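Local coordinates for protein alpha-2,3-sialyltransferase (Campylobacter jejuni, PDB 2P2V) that probably transfers sialic acid from a CMP-activated donor to an acceptor sugar in alpha-2,3 linkage, as a membrane-associated bacterial glycosyltransferase, at residues A[97-101]-A[102-106]; A[119-123]-A[124-128]; A[214-217]-A[218-222]. All blocks are in the same frame, centred on the assembly; numbering follows the deposited sequence.

In the fold
All three contacts are local and lie in the sialyltransferase part of a longer protein, built on a parallel, Rossmann-like sheet. Contacts 1 and 2 adjoin: the loop between strand 90-96 and helix 107-116 lies beside the passage from edge strand 121-122 into helix 124-127, and Thr98 OG1 makes a probable hydrogen bond to Tyr124 N. Contact 1 is the buried one, a loop shaped by a carboxylate; contact 2 is partly buried and joins a weak salt bridge to backbone bonds. Contact 3, about 24 Å from contact 1 centre to centre and also partly buried, is the end of a regular helix, apolar where it meets helices 131-144 and 150-161 and rich in lysine toward the surface.

Contact 1: residues A[97-101]-A[102-106]; sequences STFNL and PFIES. With EDO (1,2-ethanediol), chain G.
Glu105 reaches back across its own loop to Thr98, Phe99, Asn100 and Leu101. Its CB points toward 97-101, and Glu105 CG, anti to the carbonyl carbon (chi1 -58°), is carried to 3.8 Å from Thr98 CG2, methylene against methyl, while Thr98 OG1 turns to Cys96 O. A bend at chi2 (107°) then sets the carboxylate against the backbone. Glu105 OE2 accepts the hydrogen of Phe99 N at 2.7 Å on the syn side, well out of the carboxylate plane, and that of a water that links it to Ser97 O. Glu105 OE1 accepts from Leu101 N at 3.2 Å, also syn, and more weakly, through a bent bond, from Asn100 N at 2.8 Å. Asn100 has positive phi, a conformation that asparagine tolerates well, which probably lets the chain turn so that Leu101 N-H also reaches the carboxylate.

Beyond it the chain folds into a type I turn, with Pro102 in the second position, where its ring-restricted phi fits. Leu101 O accepts Ile104 N at 2.9 Å from above the carbonyl plane and Glu105 N at 3.0 Å almost straight on. Leu101 CB lies over one face of the Phe103 ring, and Leu101 CD1 meets Ile104 CD1 at 3.9 Å. With two good backbone bonds, a weak third and a water, the buried carboxylate is probably stabilised as the anion, and in turn probably holds the course of the loop.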
# COMPACT_ATOMS: atom_id res chain seq x y z
N SER A 97 -15.84 -16.17 2.83
CA SER A 97 -15.04 -17.30 2.34
C SER A 97 -14.30 -16.96 1.03
O SER A 97 -14.88 -16.98 -0.09
CB SER A 97 -15.93 -18.50 2.15
OG SER A 97 -16.74 -18.77 3.29
N THR A 98 -13.02 -16.61 1.16
CA THR A 98 -12.26 -16.01 0.10
C THR A 98 -10.93 -16.73 -0.12
O THR A 98 -10.39 -17.32 0.81
CB THR A 98 -11.96 -14.50 0.43
OG1 THR A 98 -11.61 -14.35 1.83
CG2 THR A 98 -13.20 -13.59 0.10
N PHE A 99 -10.37 -16.61 -1.31
CA PHE A 99 -9.09 -17.23 -1.64
C PHE A 99 -8.03 -16.22 -2.02
O PHE A 99 -6.89 -16.61 -2.18
CB PHE A 99 -9.28 -18.24 -2.80
CG PHE A 99 -10.20 -19.39 -2.47
CD1 PHE A 99 -11.53 -19.37 -2.90
CD2 PHE A 99 -9.78 -20.42 -1.61
CE1 PHE A 99 -12.43 -20.37 -2.56
CE2 PHE A 99 -10.66 -21.47 -1.28
CZ PHE A 99 -12.01 -21.43 -1.76
N ASN A 100 -8.39 -14.94 -2.28
CA ASN A 100 -7.51 -13.91 -2.80
C ASN A 100 -6.91 -14.36 -4.17
O ASN A 100 -5.68 -14.49 -4.36
CB ASN A 100 -6.36 -13.58 -1.81
CG ASN A 100 -5.59 -12.34 -2.16
OD1 ASN A 100 -6.03 -11.52 -2.97
ND2 ASN A 100 -4.36 -12.18 -1.53
N LEU A 101 -7.82 -14.63 -5.12
CA LEU A 101 -7.46 -14.91 -6.48
C LEU A 101 -8.35 -14.01 -7.33
O LEU A 101 -9.54 -13.93 -7.07
CB LEU A 101 -7.78 -16.37 -6.82
CG LEU A 101 -6.83 -17.38 -6.14
CD1 LEU A 101 -7.27 -18.77 -6.32
CD2 LEU A 101 -5.51 -17.17 -6.81
N PRO A 102 -7.75 -13.27 -8.25
CA PRO A 102 -8.48 -12.16 -8.91
C PRO A 102 -9.54 -12.58 -9.94
O PRO A 102 -10.31 -11.72 -10.42
CB PRO A 102 -7.39 -11.39 -9.61
CG PRO A 102 -6.29 -12.46 -9.90
CD PRO A 102 -6.33 -13.30 -8.63
N PHE A 103 -9.55 -13.86 -10.28
CA PHE A 103 -10.62 -14.44 -11.09
C PHE A 103 -11.76 -14.99 -10.24
O PHE A 103 -12.75 -15.55 -10.77
CB PHE A 103 -10.06 -15.46 -12.10
CG PHE A 103 -9.35 -16.64 -11.46
CD1 PHE A 103 -7.99 -16.54 -11.15
CD2 PHE A 103 -10.06 -17.79 -11.10
CE1 PHE A 103 -7.31 -17.62 -10.53
CE2 PHE A 103 -9.40 -18.89 -10.42
CZ PHE A 103 -8.01 -18.79 -10.14
N ILE A 104 -11.63 -14.90 -8.91
CA ILE A 104 -12.69 -15.31 -8.02
C ILE A 104 -13.28 -14.11 -7.29
O ILE A 104 -14.50 -13.96 -7.19
CB ILE A 104 -12.22 -16.39 -6.98
CG1 ILE A 104 -11.52 -17.56 -7.69
CG2 ILE A 104 -13.40 -16.85 -6.11
CD1 ILE A 104 -11.12 -18.74 -6.76
N GLU A 105 -12.42 -13.26 -6.74
CA GLU A 105 -12.81 -12.06 -6.03
C GLU A 105 -12.17 -10.88 -6.75
O GLU A 105 -10.97 -10.84 -6.98
CB GLU A 105 -12.35 -12.07 -4.56
CG GLU A 105 -12.89 -13.28 -3.72
CD GLU A 105 -11.77 -14.31 -3.44
OE1 GLU A 105 -10.60 -13.93 -3.60
OE2 GLU A 105 -12.06 -15.48 -3.11
N SER A 106 -12.98 -9.91 -7.13
CA SER A 106 -12.42 -8.80 -7.88
C SER A 106 -11.51 -7.94 -7.00
O SER A 106 -11.67 -7.90 -5.78
CB SER A 106 -13.55 -7.91 -8.41
OG SER A 106 -14.06 -7.05 -7.40
C1 EDO G . -16.49 -10.61 -5.87
O1 EDO G . -15.76 -10.27 -7.06
C2 EDO G . -17.34 -11.81 -6.24
O2 EDO G . -18.61 -11.31 -6.61
O HOH W 1 -14.46 -17.01 -2.89

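Contact 2: residues A[119-123]-A[124-128]; sequences DAKLG and YEVIE. With EDO (1,2-ethanediol), chain L.
Lys121 and Glu125 cross at a slant at a strand-to-helix junction, where strand 121-122, at one edge of the parallel Rossmann-like sheet, passes through Gly123 into helix 124-127. Lys121, bent at chi2 (68°), brings NZ to 3.5 Å from Glu125 OE1, a weak salt bridge. The stronger partner of that oxygen is Tyr114 OH, while NZ also meets an ethanediol molecule, probably from the crystallisation liquor. The long lysine chain suits this partly exposed edge, since its CE can rest on Val126 CG2 while NZ reaches on to Glu125.

Leu122 is buried, its side chain pointing the same way as that of Tyr124, with Leu122 CD1 3.8 Å from Tyr124 CE2. Leucine fits here because Leu110 and Phe113 of helix 107-116 also cover it. Leu122 O accepts from Glu125 N at 3.2 Å, the first bond of the turn, and Glu125 CG then lies over a face of the Tyr124 ring, offset toward the rim.

Gly123, without a side chain, already has helical backbone angles, and its carbonyl serves two donors. Val126 N meets Gly123 O at 3.0 Å from above the carbonyl plane, whereas Ile127 N approaches Gly123 O at 3.1 Å, with a C=O...N angle of 165°.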
# COMPACT_ATOMS: atom_id res chain seq x y z
N ASP A 119 -16.66 -4.89 10.50
CA ASP A 119 -16.60 -5.94 11.53
C ASP A 119 -16.64 -7.35 10.99
O ASP A 119 -16.70 -8.32 11.77
CB ASP A 119 -17.70 -5.72 12.57
CG ASP A 119 -19.10 -5.80 12.02
OD1 ASP A 119 -19.29 -5.87 10.77
OD2 ASP A 119 -20.01 -5.77 12.85
N ALA A 120 -16.65 -7.51 9.64
CA ALA A 120 -16.48 -8.83 9.06
C ALA A 120 -14.99 -9.19 8.92
O ALA A 120 -14.11 -8.35 9.22
CB ALA A 120 -17.21 -8.98 7.71
N LYS A 121 -14.70 -10.39 8.46
CA LYS A 121 -13.30 -10.83 8.26
C LYS A 121 -13.09 -11.54 6.95
O LYS A 121 -13.85 -12.43 6.65
CB LYS A 121 -12.99 -11.84 9.38
CG LYS A 121 -11.57 -12.46 9.33
CD LYS A 121 -10.47 -11.41 9.63
CE LYS A 121 -9.12 -11.99 9.33
NZ LYS A 121 -8.05 -11.11 9.95
N LEU A 122 -12.06 -11.20 6.20
CA LEU A 122 -11.79 -11.99 5.01
C LEU A 122 -11.14 -13.29 5.41
O LEU A 122 -10.05 -13.27 6.02
CB LEU A 122 -10.84 -11.22 4.09
CG LEU A 122 -11.52 -9.97 3.49
CD1 LEU A 122 -10.40 -9.09 2.93
CD2 LEU A 122 -12.55 -10.48 2.39
N GLY A 123 -11.76 -14.39 5.00
CA GLY A 123 -11.24 -15.73 5.31
C GLY A 123 -9.85 -16.00 4.78
O GLY A 123 -9.08 -16.74 5.40
N TYR A 124 -9.48 -15.45 3.61
CA TYR A 124 -8.16 -15.77 3.11
C TYR A 124 -7.03 -15.32 4.06
O TYR A 124 -5.96 -15.92 4.02
CB TYR A 124 -7.88 -15.16 1.73
CG TYR A 124 -7.44 -13.75 1.69
CD1 TYR A 124 -6.11 -13.40 1.92
CD2 TYR A 124 -8.34 -12.70 1.30
CE1 TYR A 124 -5.69 -12.06 1.83
CE2 TYR A 124 -7.92 -11.41 1.23
CZ TYR A 124 -6.60 -11.09 1.47
OH TYR A 124 -6.18 -9.78 1.37
N GLU A 125 -7.27 -14.29 4.83
CA GLU A 125 -6.25 -13.72 5.73
C GLU A 125 -5.93 -14.75 6.82
O GLU A 125 -4.85 -14.65 7.50
CB GLU A 125 -6.74 -12.41 6.35
CG GLU A 125 -6.75 -11.29 5.29
CD GLU A 125 -7.23 -9.93 5.78
OE1 GLU A 125 -7.99 -9.84 6.73
OE2 GLU A 125 -6.82 -8.93 5.16
N VAL A 126 -6.83 -15.69 7.01
CA VAL A 126 -6.69 -16.74 8.09
C VAL A 126 -6.13 -17.98 7.44
O VAL A 126 -5.13 -18.50 7.87
CB VAL A 126 -8.04 -17.02 8.83
CG1 VAL A 126 -7.97 -18.33 9.73
CG2 VAL A 126 -8.49 -15.84 9.64
N ILE A 127 -6.71 -18.45 6.31
CA ILE A 127 -6.18 -19.68 5.75
C ILE A 127 -4.82 -19.53 5.06
O ILE A 127 -4.16 -20.52 4.80
CB ILE A 127 -7.17 -20.41 4.79
CG1 ILE A 127 -7.57 -19.45 3.68
CG2 ILE A 127 -8.39 -20.87 5.58
CD1 ILE A 127 -8.08 -20.18 2.45
N GLU A 128 -4.38 -18.31 4.79
CA GLU A 128 -3.11 -18.16 4.09
C GLU A 128 -1.96 -18.63 5.01
O GLU A 128 -0.85 -18.87 4.56
CB GLU A 128 -2.85 -16.73 3.63
CG GLU A 128 -2.80 -15.67 4.73
CD GLU A 128 -2.65 -14.25 4.21
OE1 GLU A 128 -2.69 -14.00 2.97
OE2 GLU A 128 -2.55 -13.34 5.06
C1 EDO L . -9.89 -5.86 10.63
O1 EDO L . -9.88 -4.83 9.63
C2 EDO L . -8.70 -6.81 10.42
O2 EDO L . -9.04 -8.14 10.87

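Contact 3: residues A[214-217]-A[218-222]; sequences LKLL and KSIYK. With EDO (1,2-ethanediol), chain J.
Leu216 overlaps Ile220 one helical turn further on: Leu216 CG lies only 3.5 Å from Ile220 CD1, tighter than usual for two carbons. The leucine branch is swung anti to its own nitrogen (chi1 -172°), which carries CG and CD1 along the helix toward the isoleucine, whose CG1 arm comes to meet them at an oblique angle. Branched aliphatic chains suit this flank because they overlap each other closely and Leu216 also packs on Tyr136 of helix 131-144; Glu132 of that helix is a neighbour of Ile220.

The next pair round the helix is Leu217 and Tyr221. Leu217 CD2 approaches Tyr221 CD2 at 4.1 Å, and Leu217 O sits at the ring edge, near its plane, 3.5 Å from Tyr221 CD2. One face of that ring is covered by Ile220 CG2, which stands over its centre. Leu217 and Tyr221 both touch Ile159, so this pair lies against helix 150-161, with Leu217 buried and Tyr221 OH making a weak hydrogen bond with Phe133 N.

Backbone bonds of the i to i+4 kind run throughout, Ile220 N to Leu216 O being 2.9 Å long. On the exposed side Ser219 OG comes within 3.0 Å of Lys215 O, a short side chain folding back on its own helix. The helix closes at Lys222, which has positive phi. Lys222 NZ donates to Ser219 O at 2.7 Å in the carbonyl plane, where a positive charge would probably be favoured by the carbonyl end of the helix. Ile220 O is met by ethanediol, probably from the crystallisation liquor, which also binds Glu132.

With Leu214 and Leu217 buried and Lys215 and Lys222 exposed, this is the last part of an amphipathic helix in a beta-alpha-beta connection, leading into edge strand 224-227 of the parallel sheet.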
# COMPACT_ATOMS: atom_id res chain seq x y z
N LEU A 214 -9.66 -32.66 2.83
CA LEU A 214 -9.89 -32.92 4.28
C LEU A 214 -8.85 -33.87 4.87
O LEU A 214 -8.36 -33.67 5.98
CB LEU A 214 -11.28 -33.51 4.49
CG LEU A 214 -12.50 -32.56 4.47
CD1 LEU A 214 -13.82 -33.37 4.43
CD2 LEU A 214 -12.49 -31.61 5.67
N LYS A 215 -8.53 -34.92 4.13
CA LYS A 215 -7.48 -35.87 4.57
C LYS A 215 -6.12 -35.19 4.65
O LYS A 215 -5.34 -35.42 5.57
CB LYS A 215 -7.45 -37.09 3.64
CG LYS A 215 -8.67 -38.02 3.82
CD LYS A 215 -8.44 -39.39 3.16
CE LYS A 215 -8.77 -39.38 1.63
NZ LYS A 215 -9.31 -40.72 1.11
N LEU A 216 -5.85 -34.29 3.70
CA LEU A 216 -4.62 -33.49 3.76
C LEU A 216 -4.54 -32.56 4.95
O LEU A 216 -3.47 -32.45 5.55
CB LEU A 216 -4.36 -32.72 2.45
CG LEU A 216 -3.01 -32.00 2.34
CD1 LEU A 216 -1.82 -33.03 2.41
CD2 LEU A 216 -2.89 -31.14 1.07
N LEU A 217 -5.63 -31.85 5.27
CA LEU A 217 -5.66 -31.00 6.45
C LEU A 217 -5.31 -31.83 7.67
O LEU A 217 -4.53 -31.39 8.52
CB LEU A 217 -7.05 -30.38 6.63
CG LEU A 217 -7.32 -29.19 5.67
CD1 LEU A 217 -8.84 -28.86 5.70
CD2 LEU A 217 -6.45 -28.01 6.07
N LYS A 218 -5.90 -33.02 7.75
CA LYS A 218 -5.68 -33.92 8.91
C LYS A 218 -4.23 -34.38 8.95
O LYS A 218 -3.60 -34.31 10.00
CB LYS A 218 -6.65 -35.11 8.85
CG LYS A 218 -6.53 -36.15 9.99
CD LYS A 218 -7.50 -37.28 9.71
CE LYS A 218 -7.64 -38.24 10.87
NZ LYS A 218 -6.37 -38.39 11.68
N SER A 219 -3.67 -34.81 7.82
CA SER A 219 -2.23 -35.25 7.84
C SER A 219 -1.17 -34.17 8.04
O SER A 219 -0.15 -34.44 8.67
CB SER A 219 -1.81 -36.22 6.73
OG SER A 219 -2.36 -35.92 5.46
N ILE A 220 -1.39 -32.96 7.52
CA ILE A 220 -0.42 -31.89 7.76
C ILE A 220 -0.50 -31.29 9.15
O ILE A 220 0.53 -31.00 9.79
CB ILE A 220 -0.56 -30.70 6.71
CG1 ILE A 220 -0.46 -31.19 5.29
CG2 ILE A 220 0.53 -29.66 6.91
CD1 ILE A 220 -0.87 -30.06 4.29
N TYR A 221 -1.72 -31.00 9.60
CA TYR A 221 -1.88 -30.16 10.80
C TYR A 221 -2.22 -30.96 12.05
O TYR A 221 -2.34 -30.40 13.13
CB TYR A 221 -2.89 -28.99 10.54
CG TYR A 221 -2.38 -28.15 9.37
CD1 TYR A 221 -1.25 -27.35 9.50
CD2 TYR A 221 -2.95 -28.27 8.13
CE1 TYR A 221 -0.72 -26.65 8.44
CE2 TYR A 221 -2.43 -27.56 7.05
CZ TYR A 221 -1.34 -26.76 7.19
OH TYR A 221 -0.82 -26.08 6.08
N LYS A 222 -2.35 -32.26 11.88
CA LYS A 222 -2.53 -33.20 12.99
C LYS A 222 -3.72 -32.89 13.90
O LYS A 222 -3.58 -32.54 15.08
CB LYS A 222 -1.24 -33.31 13.80
CG LYS A 222 0.03 -33.57 12.97
CD LYS A 222 -0.04 -34.82 12.12
CE LYS A 222 1.30 -35.05 11.42
NZ LYS A 222 1.22 -36.09 10.34
C1 EDO J . 4.14 -31.40 7.85
O1 EDO J . 3.24 -31.62 8.94
C2 EDO J . 3.58 -32.16 6.65
O2 EDO J . 4.06 -31.52 5.47